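Local coordinates for 190aa long hypothetical protein (Pyrococcus horikoshii, PDB 2DDZ), which is of unknown function but forms a hexamer and belongs to a family (DUF366) grouped with the class II aminoacyl-tRNA synthetase-like proteins, at residues Y16-W25 and I124-H135; R60-M68 and K141-V149. All coordinates share one frame; numbering follows the deposited sequence.

Contact 1 (Y16-W25 and I124-H135); sequences YDGSAIRSHW and IATVSPVSIKIH
Lys133 reaches from the hairpin 124-135 into the turn of 16-25 and gives the contact its polar centre. Its chain, bent at chi2, chi3 and chi4, curls past Ile21 O, with CG 3.1 Å from that oxygen. NZ donates to Ala20 O at 2.8 Å, tilted 18° from the carbonyl plane, and to Arg22 O from above that carbonyl plane, at a modelled 2.5 Å that is unusually short and uncertain; the third bond, to Ile21 O, is weak.

The aromatic part is an offset stack of Tyr16 on His135, planes at 1° and centroids 3.9 Å apart. The opposite face of the tyrosine ring carries Gly18 N. His70 hydrogen-bonds NE2 of His135, and the Tyr16 hydroxyl is hydrogen-bonded to a glycerol probably left from crystallisation.

Apolar packing fills the middle. With CG1 anti to the backbone N (chi1 -159°), Ile21 sends CD1 down to Ile124 CG2 (4.1 Å) and to His135 CB (3.9 Å). Near the hairpin tip, Ser23 CB makes a van der Waals contact with Ser128 OG (3.5 Å), which accepts from Val130 N in an ST turn; Ser23 OG itself bonds Thr190 of a neighbouring subunit.

Two bonds and a weak third thus tie the 3-10 turn and the residue after it to the hairpin through backbone oxygens, while the Tyr16-His135 stack holds the start of 16-25 against the end of 124-135.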
loop_
_atom_site.group_PDB
_atom_site.type_symbol
_atom_site.label_atom_id
_atom_site.label_comp_id
_atom_site.label_asym_id
_atom_site.label_seq_id
_atom_site.Cartn_x
_atom_site.Cartn_y
_atom_site.Cartn_z
ATOM N N TYR E 16 18.622 -27.397 0.873
ATOM C CA TYR E 16 17.742 -26.380 1.435
ATOM C C TYR E 16 17.736 -26.455 2.961
ATOM O O TYR E 16 17.250 -27.426 3.539
ATOM C CB TYR E 16 16.320 -26.584 0.908
ATOM C CG TYR E 16 15.323 -25.566 1.412
ATOM C CD1 TYR E 16 15.420 -24.227 1.040
ATOM C CD2 TYR E 16 14.284 -25.943 2.267
ATOM C CE1 TYR E 16 14.508 -23.285 1.510
ATOM C CE2 TYR E 16 13.368 -25.014 2.741
ATOM C CZ TYR E 16 13.487 -23.687 2.359
ATOM O OH TYR E 16 12.603 -22.753 2.827
ATOM N N ASP E 17 18.285 -25.439 3.616
ATOM C CA ASP E 17 18.290 -25.419 5.073
ATOM C C ASP E 17 17.360 -24.292 5.548
ATOM O O ASP E 17 17.391 -23.880 6.717
ATOM C CB ASP E 17 19.716 -25.222 5.605
ATOM C CG ASP E 17 20.283 -23.850 5.299
ATOM O OD1 ASP E 17 20.013 -23.306 4.209
ATOM O OD2 ASP E 17 21.024 -23.320 6.153
ATOM N N GLY E 18 16.524 -23.827 4.617
ATOM C CA GLY E 18 15.570 -22.768 4.889
ATOM C C GLY E 18 16.031 -21.355 4.557
ATOM O O GLY E 18 15.198 -20.481 4.300
ATOM N N SER E 19 17.343 -21.120 4.544
ATOM C CA SER E 19 17.866 -19.778 4.282
ATOM C C SER E 19 17.650 -19.255 2.864
ATOM O O SER E 19 17.884 -18.079 2.592
ATOM C CB SER E 19 19.362 -19.693 4.644
ATOM O OG SER E 19 20.159 -20.493 3.783
ATOM N N ALA E 20 17.199 -20.112 1.957
ATOM C CA ALA E 20 16.953 -19.665 0.592
ATOM C C ALA E 20 15.649 -18.869 0.519
ATOM O O ALA E 20 15.348 -18.246 -0.495
ATOM C CB ALA E 20 16.903 -20.859 -0.351
ATOM N N ILE E 21 14.890 -18.883 1.612
ATOM C CA ILE E 21 13.620 -18.162 1.695
ATOM C C ILE E 21 13.844 -16.662 1.837
ATOM O O ILE E 21 12.935 -15.871 1.599
ATOM C CB ILE E 21 12.781 -18.631 2.906
ATOM C CG1 ILE E 21 11.313 -18.277 2.677
ATOM C CG2 ILE E 21 13.309 -17.991 4.195
ATOM C CD1 ILE E 21 10.691 -19.029 1.522
ATOM N N ARG E 22 15.061 -16.273 2.226
ATOM C CA ARG E 22 15.401 -14.847 2.395
ATOM C C ARG E 22 15.337 -14.017 1.114
ATOM O O ARG E 22 15.516 -14.524 -0.000
ATOM C CB ARG E 22 16.808 -14.647 3.015
ATOM C CG ARG E 22 16.934 -15.305 4.403
ATOM C CD ARG E 22 18.013 -14.671 5.189
ATOM N NE ARG E 22 18.432 -15.362 6.369
ATOM C CZ ARG E 22 19.270 -14.783 7.228
ATOM N NH1 ARG E 22 19.596 -15.429 8.322
ATOM N NH2 ARG E 22 19.787 -13.574 6.973
ATOM N N SER E 23 15.155 -12.712 1.292
ATOM C CA SER E 23 15.062 -11.806 0.160
ATOM C C SER E 23 16.370 -11.660 -0.586
ATOM O O SER E 23 17.446 -11.678 0.011
ATOM C CB SER E 23 14.563 -10.418 0.600
ATOM O OG SER E 23 15.477 -9.763 1.468
ATOM N N HIS E 24 16.249 -11.509 -1.901
ATOM C CA HIS E 24 17.379 -11.340 -2.801
ATOM C C HIS E 24 18.279 -12.571 -2.865
ATOM O O HIS E 24 19.405 -12.490 -3.332
ATOM C CB HIS E 24 18.192 -10.104 -2.402
ATOM C CG HIS E 24 17.501 -8.802 -2.683
ATOM N ND1 HIS E 24 17.395 -8.272 -3.952
ATOM C CD2 HIS E 24 16.918 -7.906 -1.851
ATOM C CE1 HIS E 24 16.782 -7.101 -3.889
ATOM N NE2 HIS E 24 16.484 -6.857 -2.626
ATOM N N TRP E 25 17.768 -13.717 -2.422
ATOM C CA TRP E 25 18.553 -14.944 -2.450
ATOM C C TRP E 25 19.071 -15.267 -3.860
ATOM O O TRP E 25 20.273 -15.442 -4.064
ATOM C CB TRP E 25 17.726 -16.114 -1.927
ATOM C CG TRP E 25 18.482 -17.397 -1.909
ATOM C CD1 TRP E 25 19.504 -17.729 -1.074
ATOM C CD2 TRP E 25 18.303 -18.512 -2.791
ATOM N NE1 TRP E 25 19.975 -18.982 -1.379
ATOM C CE2 TRP E 25 19.258 -19.487 -2.429
ATOM C CE3 TRP E 25 17.431 -18.781 -3.852
ATOM C CZ2 TRP E 25 19.366 -20.718 -3.090
ATOM C CZ3 TRP E 25 17.537 -20.012 -4.514
ATOM C CH2 TRP E 25 18.499 -20.962 -4.128
ATOM N N ILE E 124 5.698 -23.055 1.916
ATOM C CA ILE E 124 5.508 -21.931 2.792
ATOM C C ILE E 124 5.552 -20.660 1.969
ATOM O O ILE E 124 6.294 -20.569 0.983
ATOM C CB ILE E 124 6.575 -21.917 3.928
ATOM C CG1 ILE E 124 5.958 -21.282 5.184
ATOM C CG2 ILE E 124 7.836 -21.173 3.484
ATOM C CD1 ILE E 124 5.650 -19.823 5.010
ATOM N N ALA E 125 4.722 -19.694 2.356
ATOM C CA ALA E 125 4.655 -18.407 1.670
ATOM C C ALA E 125 4.758 -17.285 2.680
ATOM O O ALA E 125 4.105 -17.328 3.715
ATOM C CB ALA E 125 3.345 -18.283 0.914
ATOM N N THR E 126 5.558 -16.274 2.378
ATOM C CA THR E 126 5.689 -15.161 3.296
ATOM C C THR E 126 6.221 -13.920 2.592
ATOM O O THR E 126 6.262 -13.861 1.368
ATOM C CB THR E 126 6.607 -15.522 4.506
ATOM O OG1 THR E 126 6.597 -14.440 5.444
ATOM C CG2 THR E 126 8.037 -15.778 4.055
ATOM N N VAL E 127 6.599 -12.910 3.357
ATOM C CA VAL E 127 7.104 -11.693 2.747
ATOM C C VAL E 127 8.304 -11.177 3.500
ATOM O O VAL E 127 8.576 -11.594 4.638
ATOM C CB VAL E 127 6.039 -10.543 2.739
ATOM C CG1 VAL E 127 4.748 -11.011 2.084
ATOM C CG2 VAL E 127 5.790 -10.058 4.157
ATOM N N SER E 128 9.011 -10.268 2.836
ATOM C CA SER E 128 10.178 -9.587 3.382
ATOM C C SER E 128 9.798 -8.113 3.212
ATOM O O SER E 128 8.803 -7.804 2.567
ATOM C CB SER E 128 11.427 -9.890 2.552
ATOM O OG SER E 128 11.365 -9.244 1.300
ATOM N N PRO E 129 10.573 -7.187 3.782
ATOM C CA PRO E 129 10.172 -5.795 3.597
ATOM C C PRO E 129 10.048 -5.374 2.131
ATOM O O PRO E 129 9.335 -4.423 1.830
ATOM C CB PRO E 129 11.266 -5.025 4.333
ATOM C CG PRO E 129 11.665 -5.985 5.434
ATOM C CD PRO E 129 11.735 -7.291 4.686
ATOM N N VAL E 130 10.719 -6.077 1.216
ATOM C CA VAL E 130 10.671 -5.689 -0.197
ATOM C C VAL E 130 10.193 -6.729 -1.210
ATOM O O VAL E 130 10.281 -6.495 -2.414
ATOM C CB VAL E 130 12.047 -5.230 -0.688
ATOM C CG1 VAL E 130 12.612 -4.192 0.257
ATOM C CG2 VAL E 130 12.978 -6.432 -0.809
ATOM N N SER E 131 9.701 -7.875 -0.756
ATOM C CA SER E 131 9.273 -8.871 -1.723
ATOM C C SER E 131 8.466 -10.033 -1.144
ATOM O O SER E 131 8.372 -10.205 0.073
ATOM C CB SER E 131 10.505 -9.438 -2.432
ATOM O OG SER E 131 11.216 -10.280 -1.544
ATOM N N ILE E 132 7.896 -10.826 -2.051
ATOM C CA ILE E 132 7.127 -12.013 -1.703
ATOM C C ILE E 132 8.092 -13.177 -1.906
ATOM O O ILE E 132 8.792 -13.235 -2.923
ATOM C CB ILE E 132 5.923 -12.226 -2.648
ATOM C CG1 ILE E 132 4.767 -11.294 -2.269
ATOM C CG2 ILE E 132 5.474 -13.671 -2.597
ATOM C CD1 ILE E 132 5.097 -9.837 -2.436
ATOM N N LYS E 133 8.125 -14.093 -0.943
ATOM C CA LYS E 133 9.005 -15.249 -0.998
ATOM C C LYS E 133 8.249 -16.536 -0.759
ATOM O O LYS E 133 7.597 -16.697 0.273
ATOM C CB LYS E 133 10.123 -15.120 0.042
ATOM C CG LYS E 133 11.227 -14.191 -0.389
ATOM C CD LYS E 133 11.828 -14.664 -1.708
ATOM C CE LYS E 133 12.489 -16.052 -1.596
ATOM N NZ LYS E 133 13.970 -15.990 -1.378
ATOM N N ILE E 134 8.364 -17.461 -1.707
ATOM C CA ILE E 134 7.681 -18.753 -1.636
ATOM C C ILE E 134 8.594 -19.966 -1.813
ATOM O O ILE E 134 9.478 -19.968 -2.660
ATOM C CB ILE E 134 6.596 -18.879 -2.750
ATOM C CG1 ILE E 134 5.566 -17.758 -2.645
ATOM C CG2 ILE E 134 5.925 -20.237 -2.671
ATOM C CD1 ILE E 134 5.311 -17.313 -1.243
ATOM N N HIS E 135 8.373 -21.004 -1.020
ATOM C CA HIS E 135 9.134 -22.233 -1.184
ATOM C C HIS E 135 8.198 -23.413 -1.382
ATOM O O HIS E 135 7.166 -23.515 -0.732
ATOM C CB HIS E 135 10.037 -22.553 0.016
ATOM C CG HIS E 135 10.669 -23.917 -0.062
ATOM N ND1 HIS E 135 10.153 -25.019 0.584
ATOM C CD2 HIS E 135 11.735 -24.365 -0.772
ATOM C CE1 HIS E 135 10.870 -26.087 0.276
ATOM N NE2 HIS E 135 11.835 -25.718 -0.544
#

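Contact 2 (R60-M68 and K141-V149)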
loop_
_atom_site.group_PDB
_atom_site.type_symbol
_atom_site.label_atom_id
_atom_site.label_comp_id
_atom_site.label_asym_id
_atom_site.label_seq_id
_atom_site.Cartn_x
_atom_site.Cartn_y
_atom_site.Cartn_z
ATOM N N ARG E 60 7.263 -27.855 17.260
ATOM C CA ARG E 60 8.635 -28.351 17.211
ATOM C C ARG E 60 8.817 -29.453 16.163
ATOM O O ARG E 60 9.391 -30.508 16.448
ATOM C CB ARG E 60 9.051 -28.880 18.582
ATOM C CG ARG E 60 9.105 -27.838 19.681
ATOM C CD ARG E 60 9.533 -28.499 20.974
ATOM N NE ARG E 60 8.708 -29.674 21.240
ATOM C CZ ARG E 60 8.931 -30.549 22.215
ATOM N NH1 ARG E 60 9.963 -30.391 23.035
ATOM N NH2 ARG E 60 8.118 -31.587 22.370
ATOM N N LYS E 61 8.325 -29.204 14.953
ATOM C CA LYS E 61 8.443 -30.172 13.866
ATOM C C LYS E 61 9.831 -30.177 13.240
ATOM O O LYS E 61 10.549 -29.181 13.277
ATOM C CB LYS E 61 7.426 -29.878 12.763
ATOM C CG LYS E 61 6.000 -30.265 13.090
ATOM C CD LYS E 61 5.123 -30.231 11.841
ATOM C CE LYS E 61 3.706 -30.692 12.147
ATOM N NZ LYS E 61 2.841 -30.703 10.934
ATOM N N GLU E 62 10.214 -31.319 12.683
ATOM C CA GLU E 62 11.495 -31.427 11.999
ATOM C C GLU E 62 11.109 -31.346 10.547
ATOM O O GLU E 62 10.172 -32.019 10.127
ATOM C CB GLU E 62 12.159 -32.790 12.201
ATOM C CG GLU E 62 12.559 -33.156 13.609
ATOM C CD GLU E 62 13.282 -34.489 13.647
ATOM O OE1 GLU E 62 14.443 -34.555 13.181
ATOM O OE2 GLU E 62 12.683 -35.473 14.128
ATOM N N ILE E 63 11.799 -30.521 9.781
ATOM C CA ILE E 63 11.511 -30.438 8.358
ATOM C C ILE E 63 12.747 -31.044 7.692
ATOM O O ILE E 63 13.732 -30.347 7.432
ATOM C CB ILE E 63 11.315 -28.975 7.892
ATOM C CG1 ILE E 63 10.316 -28.260 8.801
ATOM C CG2 ILE E 63 10.740 -28.955 6.488
ATOM C CD1 ILE E 63 8.927 -28.878 8.783
ATOM N N LYS E 64 12.699 -32.351 7.441
ATOM C CA LYS E 64 13.824 -33.059 6.834
ATOM C C LYS E 64 13.482 -34.012 5.692
ATOM O O LYS E 64 12.351 -34.488 5.555
ATOM C CB LYS E 64 14.585 -33.856 7.894
ATOM C CG LYS E 64 15.330 -33.033 8.922
ATOM C CD LYS E 64 16.052 -33.957 9.897
ATOM C CE LYS E 64 16.824 -33.182 10.951
ATOM N NZ LYS E 64 17.543 -34.097 11.884
ATOM N N GLY E 65 14.501 -34.293 4.887
ATOM C CA GLY E 65 14.379 -35.193 3.757
ATOM C C GLY E 65 15.779 -35.300 3.204
ATOM O O GLY E 65 16.578 -34.378 3.394
ATOM N N ASP E 66 16.107 -36.408 2.548
ATOM C CA ASP E 66 17.448 -36.543 1.991
ATOM C C ASP E 66 17.489 -36.167 0.519
ATOM O O ASP E 66 18.547 -35.844 -0.015
ATOM C CB ASP E 66 17.977 -37.972 2.174
ATOM C CG ASP E 66 18.275 -38.309 3.632
ATOM O OD1 ASP E 66 18.966 -37.512 4.314
ATOM O OD2 ASP E 66 17.823 -39.379 4.094
ATOM N N ASP E 67 16.333 -36.200 -0.135
ATOM C CA ASP E 67 16.268 -35.884 -1.551
ATOM C C ASP E 67 14.938 -35.218 -1.899
ATOM O O ASP E 67 13.882 -35.857 -1.868
ATOM C CB ASP E 67 16.451 -37.169 -2.351
ATOM C CG ASP E 67 16.781 -36.907 -3.792
ATOM O OD1 ASP E 67 17.564 -35.966 -4.053
ATOM O OD2 ASP E 67 16.275 -37.651 -4.659
ATOM N N MET E 68 15.004 -33.941 -2.268
ATOM C CA MET E 68 13.800 -33.168 -2.573
ATOM C C MET E 68 14.028 -32.186 -3.722
ATOM O O MET E 68 15.149 -31.713 -3.935
ATOM C CB MET E 68 13.399 -32.399 -1.295
ATOM C CG MET E 68 12.033 -31.698 -1.254
ATOM S SD MET E 68 11.748 -30.802 0.315
ATOM C CE MET E 68 11.102 -32.012 1.201
ATOM N N LYS E 141 12.428 -38.965 -2.784
ATOM C CA LYS E 141 12.387 -40.208 -2.031
ATOM C C LYS E 141 11.749 -39.847 -0.673
ATOM O O LYS E 141 11.594 -38.657 -0.344
ATOM C CB LYS E 141 13.799 -40.752 -1.750
ATOM C CG LYS E 141 14.749 -40.827 -2.943
ATOM C CD LYS E 141 16.180 -41.199 -2.494
ATOM C CE LYS E 141 17.217 -40.983 -3.602
ATOM N NZ LYS E 141 16.850 -41.686 -4.863
ATOM N N THR E 142 11.377 -40.852 0.119
ATOM C CA THR E 142 10.805 -40.576 1.431
ATOM C C THR E 142 11.832 -40.972 2.485
ATOM O O THR E 142 11.502 -41.170 3.651
ATOM C CB THR E 142 9.508 -41.367 1.655
ATOM O OG1 THR E 142 9.802 -42.772 1.683
ATOM C CG2 THR E 142 8.495 -41.068 0.544
ATOM N N VAL E 143 13.081 -41.088 2.049
ATOM C CA VAL E 143 14.177 -41.427 2.956
ATOM C C VAL E 143 14.578 -40.145 3.683
ATOM O O VAL E 143 14.515 -39.056 3.113
ATOM C CB VAL E 143 15.427 -41.981 2.179
ATOM C CG1 VAL E 143 16.633 -42.089 3.116
ATOM C CG2 VAL E 143 15.122 -43.361 1.594
ATOM N N GLY E 144 14.987 -40.279 4.937
ATOM C CA GLY E 144 15.395 -39.116 5.708
ATOM C C GLY E 144 14.234 -38.292 6.243
ATOM O O GLY E 144 14.426 -37.406 7.081
ATOM N N VAL E 145 13.030 -38.575 5.754
ATOM C CA VAL E 145 11.848 -37.853 6.195
ATOM C C VAL E 145 11.472 -38.309 7.595
ATOM O O VAL E 145 11.409 -39.506 7.873
ATOM C CB VAL E 145 10.650 -38.104 5.261
ATOM C CG1 VAL E 145 9.413 -37.372 5.787
ATOM C CG2 VAL E 145 10.987 -37.640 3.859
ATOM N N PRO E 146 11.212 -37.356 8.501
ATOM C CA PRO E 146 10.842 -37.713 9.873
ATOM C C PRO E 146 9.559 -38.536 9.927
ATOM O O PRO E 146 8.575 -38.232 9.244
ATOM C CB PRO E 146 10.702 -36.354 10.552
ATOM C CG PRO E 146 10.247 -35.469 9.431
ATOM C CD PRO E 146 11.147 -35.898 8.301
ATOM N N PRO E 147 9.561 -39.604 10.739
ATOM C CA PRO E 147 8.382 -40.457 10.861
ATOM C C PRO E 147 7.201 -39.774 11.513
ATOM O O PRO E 147 7.348 -38.839 12.309
ATOM C CB PRO E 147 8.890 -41.639 11.680
ATOM C CG PRO E 147 9.923 -41.014 12.541
ATOM C CD PRO E 147 10.660 -40.124 11.568
ATOM N N GLY E 148 6.026 -40.270 11.159
ATOM C CA GLY E 148 4.783 -39.734 11.671
ATOM C C GLY E 148 3.779 -39.734 10.525
ATOM O O GLY E 148 3.034 -40.705 10.343
ATOM N N VAL E 149 3.786 -38.646 9.751
ATOM C CA VAL E 149 2.901 -38.469 8.607
ATOM C C VAL E 149 3.393 -39.361 7.457
ATOM O O VAL E 149 4.600 -39.457 7.194
ATOM C CB VAL E 149 2.871 -36.958 8.153
ATOM C CG1 VAL E 149 4.185 -36.570 7.472
ATOM C CG2 VAL E 149 1.670 -36.665 7.233
#
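The carboxylate of Asp66 lies with one face against the Val143-Gly144 peptide: Gly144 CA is 2.9 Å from OD2 on that face, and Val143 O approaches CG from the same side. Beyond OD2 comes Val143 CG1, 3.1 Å away, so the group is tightly packed. Gly144 N is also near OD2, but the angle is too poor for a hydrogen bond. The side chains of Asp67 and Lys141 cross obliquely, Asp67 CB lying 4.0 Å from Lys141 CD. Their charged ends do not pair directly: Asp67 bridges to Arg41 and Lys141 to Glu155, and the position of Asp67 OD2 is less certain.

The one hydrogen bond between the segments runs from Asp66 N to Val143 O, 3.1 Å long, with an N-H...O angle of 151°. Further along, Val145 CA makes a CA-H...O contact with Lys64 O at 3.5 Å, with an angle of 162° at the hydrogen, and Pro146 CD packs against the same oxygen at 3.3 Å. The proline ring also lays CG 3.5 Å from Glu62 O, while the Glu62 side chain slides past it in the opposite direction. With CG anti to the carbonyl carbon (chi1 -68°) and the chain extended beyond it, Lys64 carries its amine to a weak salt bridge with Glu62 OE1.

Gly144, at positive phi, lets the loop turn close beneath Asp66. The two segments run antiparallel, yet 141-149 forms no regular strand. The contact is thus a loop packed along the short strand 64-65, which pairs with strand 36-45 in the mixed sheet of this DUF366 fold, just before the chain turns a corner at Asp66 and Asp67 into strand 68-75.

Contact 1 is a buried contact and contact 2 a surface one; their centres are 21 Å apart and their nearest atoms about 5 Å, without touching. Both reach the same mixed sheet, and their segments alternate along the chain. In contact 1 a connecting loop lies on a strand hairpin; neighbouring subunits pack on its hairpin-tip end, and most of its residues are buried. No other chain of the assembly touches the segments of contact 2, several of whose charged side chains are exposed, though Asp67 is buried. A side-chain amine on backbone carbonyls and stacked rings dominate the first, whereas one backbone N-H...O bond, a CA-H...O contact and proline packing carry the second.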